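Local atomic coordinates of N-terminal acetyltransferase B complex subunit NAT3 (Candida albicans, PDB entry 5K04), a protein that acts as the probable catalytic subunit of the NatB complex, transferring an acetyl group from acetyl-CoA to the N-terminal amino group of proteins. Residues Thr2-Leu15 / Phe43-Tyr57. Numbering follows the deposited sequence.
Sequences TSIKPFQMEDLFEL and FYKSVETPNGQASGY
Phe7 lays its ring on that of Phe43 in an offset stack, the planes 12° apart and the centroids 3.9 Å from each other. Phe43 CE1 sits over the centre of the Phe7 ring, and Phe7 CB in turn lies over the Phe43 face in a CH-pi contact. Asp11 CB lies over the opposite face of Phe7, toward the rim, while Leu12 CD2 and Leu15 CD1 meet the ring edge in plane; Lys45 CB also comes near the edge. With CG anti to the backbone N (chi1 -169°), the Phe7 ring is set over that of Phe43 just where the strand ends, and Phe7 N donates to Phe43 O (3.1 Å). Tyr57 completes the aromatic cluster at an oblique tilt, with Leu15 CD1 3.7 Å from its CE2; the Tyr57 hydroxyl hydrogen-bonds Asn19 OD1.

Beside the rings, strand 3-6 pairs antiparallel with 43-48 at one edge of the GNAT sheet, outermost within this chain. Lys5 and Lys45 exchange backbone bonds, Lys5 N to Lys45 O (2.9 Å) and Lys45 N to Lys5 O (2.8 Å). The extended Lys45 side chain then passes Lys5 CB, and its NZ reaches Asp11 OD1 at 2.7 Å from above the carboxylate plane. A bond from Gln8 N, just ahead of the 3-10 turn 9-13, holds the carboxylate by Asp11 OD2 (2.9 Å). Glu48 receives Ser55 OG on OE1 and a weak bond from Thr2 N on OE2. The stack thus holds the loop residue Phe7 against Phe43, and the Asp11-Lys45 salt bridge ties the turn to strand 43-48, while Lys5, Glu48 and Glu10 form salt bridges to Asp249, Arg277 and Arg501 of the partner chain.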
ATOM      1  N   THR B   2      16.362  -2.375 -19.110  1.00 59.67           N
ATOM      2  CA  THR B   2      16.083  -1.600 -17.906  1.00 51.28           C
ATOM      3  C   THR B   2      16.246  -0.111 -18.180  1.00 41.23           C
ATOM      4  O   THR B   2      17.076   0.315 -18.997  1.00 29.41           O
ATOM      5  CB  THR B   2      16.998  -2.018 -16.711  1.00 48.58           C
ATOM      6  OG1 THR B   2      18.147  -1.175 -16.629  1.00 56.46           O
ATOM      7  CG2 THR B   2      17.430  -3.480 -16.856  1.00 35.72           C
ATOM      8  N   SER B   3      15.397   0.669 -17.533  1.00 49.02           N
ATOM      9  CA  SER B   3      15.583   2.103 -17.422  1.00 46.61           C
ATOM     10  C   SER B   3      15.589   2.455 -15.940  1.00 46.41           C
ATOM     11  O   SER B   3      15.056   1.719 -15.105  1.00 33.94           O
ATOM     12  CB  SER B   3      14.490   2.882 -18.178  1.00 35.46           C
ATOM     13  OG  SER B   3      14.350   2.386 -19.507  1.00 27.62           O
ATOM     14  N   ILE B   4      16.219   3.572 -15.603  1.00 44.85           N
ATOM     15  CA  ILE B   4      16.360   3.984 -14.217  1.00 41.13           C
ATOM     16  C   ILE B   4      15.536   5.241 -13.993  1.00 42.44           C
ATOM     17  O   ILE B   4      15.590   6.186 -14.795  1.00 22.83           O
ATOM     18  CB  ILE B   4      17.840   4.179 -13.848  1.00 44.26           C
ATOM     19  CG1 ILE B   4      18.497   2.797 -13.730  1.00 43.06           C
ATOM     20  CG2 ILE B   4      17.976   4.909 -12.535  1.00 43.65           C
ATOM     21  CD1 ILE B   4      19.992   2.830 -13.520  1.00 53.22           C
ATOM     22  N   LYS B   5      14.760   5.239 -12.909  1.00 41.30           N
ATOM     23  CA  LYS B   5      13.866   6.321 -12.534  1.00 37.83           C
ATOM     24  C   LYS B   5      14.026   6.656 -11.054  1.00 39.35           C
ATOM     25  O   LYS B   5      14.391   5.800 -10.239  1.00 24.11           O
ATOM     26  CB  LYS B   5      12.389   5.990 -12.803  1.00 30.23           C
ATOM     27  CG  LYS B   5      12.044   5.473 -14.198  1.00 34.53           C
ATOM     28  CD  LYS B   5      12.307   6.473 -15.314  1.00 41.33           C
ATOM     29  CE  LYS B   5      12.089   5.784 -16.663  1.00 37.91           C
ATOM     30  NZ  LYS B   5      12.537   6.601 -17.851  1.00 48.02           N
ATOM     31  N   PRO B   6      13.747   7.903 -10.684  1.00 40.74           N
ATOM     32  CA  PRO B   6      13.760   8.259  -9.272  1.00 35.80           C
ATOM     33  C   PRO B   6      12.661   7.528  -8.535  1.00 40.95           C
ATOM     34  O   PRO B   6      11.545   7.359  -9.040  1.00 23.85           O
ATOM     35  CB  PRO B   6      13.514   9.768  -9.279  1.00 31.24           C
ATOM     36  CG  PRO B   6      13.878  10.208 -10.659  1.00 36.40           C
ATOM     37  CD  PRO B   6      13.477   9.068 -11.544  1.00 37.90           C
ATOM     38  N   PHE B   7      12.995   7.114  -7.319  1.00 37.63           N
ATOM     39  CA  PHE B   7      12.059   6.434  -6.457  1.00 37.72           C
ATOM     40  C   PHE B   7      11.132   7.455  -5.809  1.00 39.76           C
ATOM     41  O   PHE B   7      11.548   8.565  -5.450  1.00 28.27           O
ATOM     42  CB  PHE B   7      12.831   5.634  -5.410  1.00 37.26           C
ATOM     43  CG  PHE B   7      11.996   4.676  -4.630  1.00 40.88           C
ATOM     44  CD1 PHE B   7      11.351   5.087  -3.479  1.00 35.27           C
ATOM     45  CD2 PHE B   7      11.888   3.342  -5.020  1.00 37.36           C
ATOM     46  CE1 PHE B   7      10.596   4.196  -2.721  1.00 37.73           C
ATOM     47  CE2 PHE B   7      11.134   2.451  -4.269  1.00 45.24           C
ATOM     48  CZ  PHE B   7      10.479   2.882  -3.118  1.00 43.00           C
ATOM     49  N   GLN B   8       9.865   7.080  -5.692  1.00 43.65           N
ATOM     50  CA  GLN B   8       8.861   7.887  -5.028  1.00 39.71           C
ATOM     51  C   GLN B   8       8.145   7.012  -4.012  1.00 43.78           C
ATOM     52  O   GLN B   8       8.001   5.802  -4.204  1.00 30.68           O
ATOM     53  CB  GLN B   8       7.846   8.488  -6.032  1.00 35.95           C
ATOM     54  CG  GLN B   8       8.468   9.350  -7.138  1.00 32.82           C
ATOM     55  CD  GLN B   8       8.828  10.757  -6.664  1.00 38.16           C
ATOM     56  OE1 GLN B   8       8.440  11.178  -5.569  1.00 21.98           O
ATOM     57  NE2 GLN B   8       9.564  11.496  -7.501  1.00 41.56           N
ATOM     58  N   MET B   9       7.688   7.660  -2.937  1.00 47.40           N
ATOM     59  CA  MET B   9       7.057   6.986  -1.809  1.00 38.33           C
ATOM     60  C   MET B   9       5.978   5.994  -2.229  1.00 41.62           C
ATOM     61  O   MET B   9       5.865   4.906  -1.650  1.00 27.74           O
ATOM     62  CB  MET B   9       6.457   8.044  -0.881  1.00 42.64           C
ATOM     63  CG  MET B   9       6.693   7.740   0.559  1.00 42.08           C
ATOM     64  SD  MET B   9       8.339   7.177   0.797  1.00 22.03           S
ATOM     65  CE  MET B   9       8.065   6.574   2.365  1.00 32.76           C
ATOM     66  N   GLU B  10       5.139   6.366  -3.203  1.00 44.41           N
ATOM     67  CA  GLU B  10       4.019   5.500  -3.564  1.00 37.72           C
ATOM     68  C   GLU B  10       4.459   4.221  -4.267  1.00 34.28           C
ATOM     69  O   GLU B  10       3.669   3.266  -4.323  1.00 27.21           O
ATOM     70  CB  GLU B  10       3.015   6.262  -4.422  1.00 34.79           C
ATOM     71  CG  GLU B  10       2.121   7.188  -3.612  1.00 38.66           C
ATOM     72  CD  GLU B  10       1.380   8.163  -4.492  1.00 42.61           C
ATOM     73  OE1 GLU B  10       2.055   9.065  -5.028  1.00 35.16           O
ATOM     74  OE2 GLU B  10       0.140   8.021  -4.667  1.00 38.23           O
ATOM     75  N   ASP B  11       5.705   4.168  -4.769  1.00 39.34           N
ATOM     76  CA  ASP B  11       6.275   2.913  -5.259  1.00 34.62           C
ATOM     77  C   ASP B  11       6.202   1.821  -4.197  1.00 35.31           C
ATOM     78  O   ASP B  11       6.176   0.630  -4.525  1.00 22.31           O
ATOM     79  CB  ASP B  11       7.744   3.101  -5.688  1.00 31.86           C
ATOM     80  CG  ASP B  11       7.905   3.887  -6.996  1.00 35.00           C
ATOM     81  OD1 ASP B  11       7.132   3.639  -7.960  1.00 37.07           O
ATOM     82  OD2 ASP B  11       8.816   4.747  -7.070  1.00 26.34           O
ATOM     83  N   LEU B  12       6.201   2.205  -2.916  1.00 39.08           N
ATOM     84  CA  LEU B  12       6.123   1.208  -1.847  1.00 40.00           C
ATOM     85  C   LEU B  12       4.886   0.325  -1.973  1.00 39.72           C
ATOM     86  O   LEU B  12       4.883  -0.814  -1.495  1.00 25.90           O
ATOM     87  CB  LEU B  12       6.122   1.899  -0.485  1.00 34.41           C
ATOM     88  CG  LEU B  12       7.486   2.432  -0.050  1.00 41.62           C
ATOM     89  CD1 LEU B  12       7.410   3.115   1.312  1.00 47.47           C
ATOM     90  CD2 LEU B  12       8.491   1.298  -0.034  1.00 46.41           C
ATOM     91  N   PHE B  13       3.817   0.838  -2.587  1.00 46.68           N
ATOM     92  CA  PHE B  13       2.581   0.075  -2.712  1.00 47.30           C
ATOM     93  C   PHE B  13       2.674  -1.014  -3.776  1.00 48.23           C
ATOM     94  O   PHE B  13       1.817  -1.908  -3.808  1.00 35.80           O
ATOM     95  CB  PHE B  13       1.417   1.012  -3.045  1.00 45.74           C
ATOM     96  CG  PHE B  13       1.015   1.943  -1.914  1.00 44.44           C
ATOM     97  CD1 PHE B  13       0.620   1.441  -0.677  1.00 41.34           C
ATOM     98  CD2 PHE B  13       0.992   3.320  -2.105  1.00 33.91           C
ATOM     99  CE1 PHE B  13       0.219   2.300   0.353  1.00 39.75           C
ATOM    100  CE2 PHE B  13       0.598   4.182  -1.084  1.00 38.91           C
ATOM    101  CZ  PHE B  13       0.209   3.676   0.148  1.00 36.26           C
ATOM    102  N   GLU B  14       3.687  -0.962  -4.647  1.00 48.36           N
ATOM    103  CA  GLU B  14       3.760  -1.839  -5.811  1.00 48.45           C
ATOM    104  C   GLU B  14       5.037  -2.672  -5.824  1.00 40.28           C
ATOM    105  O   GLU B  14       5.401  -3.234  -6.859  1.00 33.45           O
ATOM    106  CB  GLU B  14       3.619  -1.008  -7.086  1.00 41.34           C
ATOM    107  CG  GLU B  14       2.199  -0.459  -7.249  1.00 56.62           C
ATOM    108  CD  GLU B  14       2.088   0.614  -8.312  1.00 70.52           C
ATOM    109  OE1 GLU B  14       3.132   1.030  -8.855  1.00 74.33           O
ATOM    110  OE2 GLU B  14       0.955   1.043  -8.604  1.00 71.42           O
ATOM    111  N   LEU B  15       5.698  -2.772  -4.675  1.00 45.99           N
ATOM    112  CA  LEU B  15       7.020  -3.354  -4.519  1.00 44.76           C
ATOM    113  C   LEU B  15       6.999  -4.780  -3.978  1.00 37.16           C
ATOM    114  O   LEU B  15       8.065  -5.343  -3.719  1.00 22.80           O
ATOM    115  CB  LEU B  15       7.854  -2.484  -3.570  1.00 45.07           C
ATOM    116  CG  LEU B  15       8.759  -1.409  -4.175  1.00 54.93           C
ATOM    117  CD1 LEU B  15       9.634  -0.805  -3.077  1.00 63.00           C
ATOM    118  CD2 LEU B  15       9.608  -1.954  -5.340  1.00 41.07           C
ATOM    119  N   PHE B  43      18.332   7.159  -4.228  1.00 42.81           N
ATOM    120  CA  PHE B  43      17.226   6.226  -4.053  1.00 39.56           C
ATOM    121  C   PHE B  43      16.518   6.216  -5.408  1.00 37.14           C
ATOM    122  O   PHE B  43      15.684   7.079  -5.722  1.00 23.91           O
ATOM    123  CB  PHE B  43      16.317   6.649  -2.891  1.00 35.93           C
ATOM    124  CG  PHE B  43      15.384   5.559  -2.398  1.00 38.97           C
ATOM    125  CD1 PHE B  43      15.211   4.380  -3.114  1.00 35.67           C
ATOM    126  CD2 PHE B  43      14.665   5.734  -1.214  1.00 43.32           C
ATOM    127  CE1 PHE B  43      14.349   3.394  -2.668  1.00 38.69           C
ATOM    128  CE2 PHE B  43      13.801   4.749  -0.751  1.00 47.56           C
ATOM    129  CZ  PHE B  43      13.647   3.570  -1.484  1.00 47.18           C
ATOM    130  N   TYR B  44      16.895   5.248  -6.229  1.00 38.54           N
ATOM    131  CA  TYR B  44      16.359   5.120  -7.570  1.00 39.52           C
ATOM    132  C   TYR B  44      16.029   3.661  -7.834  1.00 40.00           C
ATOM    133  O   TYR B  44      16.510   2.745  -7.157  1.00 24.78           O
ATOM    134  CB  TYR B  44      17.332   5.648  -8.639  1.00 33.79           C
ATOM    135  CG  TYR B  44      18.743   5.145  -8.474  1.00 36.12           C
ATOM    136  CD1 TYR B  44      19.160   3.954  -9.066  1.00 39.24           C
ATOM    137  CD2 TYR B  44      19.667   5.858  -7.732  1.00 35.72           C
ATOM    138  CE1 TYR B  44      20.484   3.496  -8.921  1.00 37.05           C
ATOM    139  CE2 TYR B  44      20.986   5.407  -7.569  1.00 38.37           C
ATOM    140  CZ  TYR B  44      21.383   4.231  -8.162  1.00 34.78           C
ATOM    141  OH  TYR B  44      22.672   3.789  -7.980  1.00 29.98           O
ATOM    142  N   LYS B  45      15.202   3.469  -8.849  1.00 36.60           N
ATOM    143  CA  LYS B  45      14.646   2.177  -9.171  1.00 40.62           C
ATOM    144  C   LYS B  45      14.938   1.847 -10.626  1.00 40.98           C
ATOM    145  O   LYS B  45      15.091   2.732 -11.481  1.00 25.00           O
ATOM    146  CB  LYS B  45      13.131   2.148  -8.926  1.00 34.51           C
ATOM    147  CG  LYS B  45      12.341   3.168  -9.764  1.00 35.94           C
ATOM    148  CD  LYS B  45      10.837   2.919  -9.666  1.00 31.11           C
ATOM    149  CE  LYS B  45      10.030   3.916 -10.485  1.00 38.46           C
ATOM    150  NZ  LYS B  45       8.566   3.672 -10.250  1.00 46.71           N
ATOM    151  N   SER B  46      15.035   0.551 -10.885  1.00 39.10           N
ATOM    152  CA  SER B  46      15.066   0.046 -12.242  1.00 33.73           C
ATOM    153  C   SER B  46      13.647  -0.307 -12.646  1.00 34.04           C
ATOM    154  O   SER B  46      12.813  -0.662 -11.807  1.00 24.89           O
ATOM    155  CB  SER B  46      15.985  -1.174 -12.369  1.00 31.71           C
ATOM    156  OG  SER B  46      15.604  -2.228 -11.488  1.00 28.41           O
ATOM    157  N   VAL B  47      13.391  -0.212 -13.948  1.00 37.30           N
ATOM    158  CA  VAL B  47      12.057  -0.321 -14.525  1.00 38.57           C
ATOM    159  C   VAL B  47      12.198  -1.000 -15.881  1.00 39.95           C
ATOM    160  O   VAL B  47      13.199  -0.816 -16.579  1.00 28.92           O
ATOM    161  CB  VAL B  47      11.425   1.093 -14.585  1.00 47.81           C
ATOM    162  CG1 VAL B  47      10.564   1.277 -15.763  1.00 53.74           C
ATOM    163  CG2 VAL B  47      10.680   1.425 -13.267  1.00 44.63           C
ATOM    164  N   GLU B  48      11.210  -1.813 -16.237  1.00 48.18           N
ATOM    165  CA  GLU B  48      11.293  -2.637 -17.430  1.00 44.05           C
ATOM    166  C   GLU B  48      10.097  -2.426 -18.351  1.00 45.04           C
ATOM    167  O   GLU B  48       8.972  -2.179 -17.909  1.00 40.90           O
ATOM    168  CB  GLU B  48      11.381  -4.142 -17.094  1.00 39.62           C
ATOM    169  CG  GLU B  48      12.465  -4.519 -16.129  1.00 41.97           C
ATOM    170  CD  GLU B  48      13.863  -4.203 -16.643  1.00 37.66           C
ATOM    171  OE1 GLU B  48      14.745  -3.931 -15.794  1.00 26.94           O
ATOM    172  OE2 GLU B  48      14.077  -4.252 -17.871  1.00 30.86           O
ATOM    173  N   THR B  49      10.374  -2.538 -19.639  1.00 50.49           N
ATOM    174  CA  THR B  49       9.341  -2.761 -20.634  1.00 61.25           C
ATOM    175  C   THR B  49       8.655  -4.104 -20.842  1.00 61.97           C
ATOM    176  O   THR B  49       9.320  -5.147 -20.829  1.00 58.75           O
ATOM    177  CB  THR B  49       9.986  -2.956 -21.996  1.00 58.42           C
ATOM    178  OG1 THR B  49      10.931  -4.036 -21.902  1.00 55.26           O
ATOM    179  CG2 THR B  49      10.716  -1.701 -22.388  1.00 61.02           C
ATOM    180  N   PRO B  50       7.302  -4.072 -20.866  1.00 63.85           N
ATOM    181  CA  PRO B  50       6.508  -2.919 -21.321  1.00 62.53           C
ATOM    182  C   PRO B  50       5.595  -2.107 -20.340  1.00 60.21           C
ATOM    183  O   PRO B  50       4.994  -1.154 -20.836  1.00 57.67           O
ATOM    184  CB  PRO B  50       5.609  -3.561 -22.381  1.00 62.14           C
ATOM    185  CG  PRO B  50       5.419  -4.976 -21.898  1.00 57.14           C
ATOM    186  CD  PRO B  50       6.477  -5.289 -20.862  1.00 63.85           C
ATOM    187  N   ASN B  51       5.473  -2.427 -19.048  1.00 69.01           N
ATOM    188  CA  ASN B  51       4.592  -1.672 -18.160  1.00 71.50           C
ATOM    189  C   ASN B  51       5.186  -0.720 -17.120  1.00 70.09           C
ATOM    190  O   ASN B  51       4.426  -0.054 -16.407  1.00 63.51           O
ATOM    191  CB  ASN B  51       3.738  -2.753 -17.479  1.00 66.66           C
ATOM    192  CG  ASN B  51       3.051  -3.669 -18.498  1.00 72.63           C
ATOM    193  OD1 ASN B  51       2.763  -3.253 -19.621  1.00 75.16           O
ATOM    194  ND2 ASN B  51       2.808  -4.918 -18.118  1.00 72.84           N
ATOM    195  N   GLY B  52       6.509  -0.600 -17.041  1.00 66.95           N
ATOM    196  CA  GLY B  52       7.117   0.276 -16.061  1.00 57.79           C
ATOM    197  C   GLY B  52       7.186  -0.299 -14.670  1.00 54.16           C
ATOM    198  O   GLY B  52       7.343   0.455 -13.703  1.00 45.51           O
ATOM    199  N   GLN B  53       7.066  -1.618 -14.545  1.00 55.79           N
ATOM    200  CA  GLN B  53       7.140  -2.277 -13.250  1.00 56.64           C
ATOM    201  C   GLN B  53       8.558  -2.190 -12.716  1.00 42.99           C
ATOM    202  O   GLN B  53       9.527  -2.335 -13.464  1.00 32.35           O
ATOM    203  CB  GLN B  53       6.713  -3.744 -13.367  1.00 67.28           C
ATOM    204  CG  GLN B  53       6.741  -4.515 -12.048  1.00 71.80           C
ATOM    205  CD  GLN B  53       6.661  -6.035 -12.217  1.00 67.33           C
ATOM    206  OE1 GLN B  53       6.841  -6.569 -13.311  1.00 65.27           O
ATOM    207  NE2 GLN B  53       6.395  -6.733 -11.119  1.00 64.73           N
ATOM    208  N   ALA B  54       8.674  -1.942 -11.415  1.00 42.62           N
ATOM    209  CA  ALA B  54       9.979  -1.864 -10.781  1.00 45.07           C
ATOM    210  C   ALA B  54      10.622  -3.246 -10.762  1.00 41.71           C
ATOM    211  O   ALA B  54      10.054  -4.202 -10.222  1.00 29.87           O
ATOM    212  CB  ALA B  54       9.855  -1.301  -9.366  1.00 39.01           C
ATOM    213  N   SER B  55      11.798  -3.351 -11.377  1.00 41.05           N
ATOM    214  CA  SER B  55      12.579  -4.575 -11.393  1.00 40.19           C
ATOM    215  C   SER B  55      13.628  -4.617 -10.283  1.00 42.83           C
ATOM    216  O   SER B  55      14.199  -5.684 -10.029  1.00 36.16           O
ATOM    217  CB  SER B  55      13.257  -4.723 -12.757  1.00 33.83           C
ATOM    218  OG  SER B  55      13.945  -3.532 -13.089  1.00 30.28           O
ATOM    219  N   GLY B  56      13.885  -3.485  -9.628  1.00 42.54           N
ATOM    220  CA  GLY B  56      14.826  -3.415  -8.526  1.00 37.34           C
ATOM    221  C   GLY B  56      14.990  -1.981  -8.074  1.00 39.88           C
ATOM    222  O   GLY B  56      14.457  -1.050  -8.682  1.00 24.45           O
ATOM    223  N   TYR B  57      15.745  -1.811  -6.987  1.00 40.96           N
ATOM    224  CA  TYR B  57      16.044  -0.466  -6.520  1.00 42.80           C
ATOM    225  C   TYR B  57      17.352  -0.447  -5.743  1.00 38.17           C
ATOM    226  O   TYR B  57      17.863  -1.481  -5.304  1.00 23.28           O
ATOM    227  CB  TYR B  57      14.906   0.130  -5.666  1.00 39.95           C
ATOM    228  CG  TYR B  57      14.488  -0.670  -4.434  1.00 35.30           C
ATOM    229  CD1 TYR B  57      15.139  -0.522  -3.214  1.00 37.41           C
ATOM    230  CD2 TYR B  57      13.404  -1.540  -4.496  1.00 34.78           C
ATOM    231  CE1 TYR B  57      14.736  -1.245  -2.093  1.00 39.53           C
ATOM    232  CE2 TYR B  57      12.993  -2.262  -3.405  1.00 36.92           C
ATOM    233  CZ  TYR B  57      13.653  -2.115  -2.199  1.00 39.52           C
ATOM    234  OH  TYR B  57      13.212  -2.853  -1.125  1.00 28.22           O
TER
HETATM  235  O   HOH W   1      12.478   0.651 -19.566  1.00 36.89           O
HETATM  236  O   HOH W   2       6.371  -1.903  -9.896  1.00 50.48           O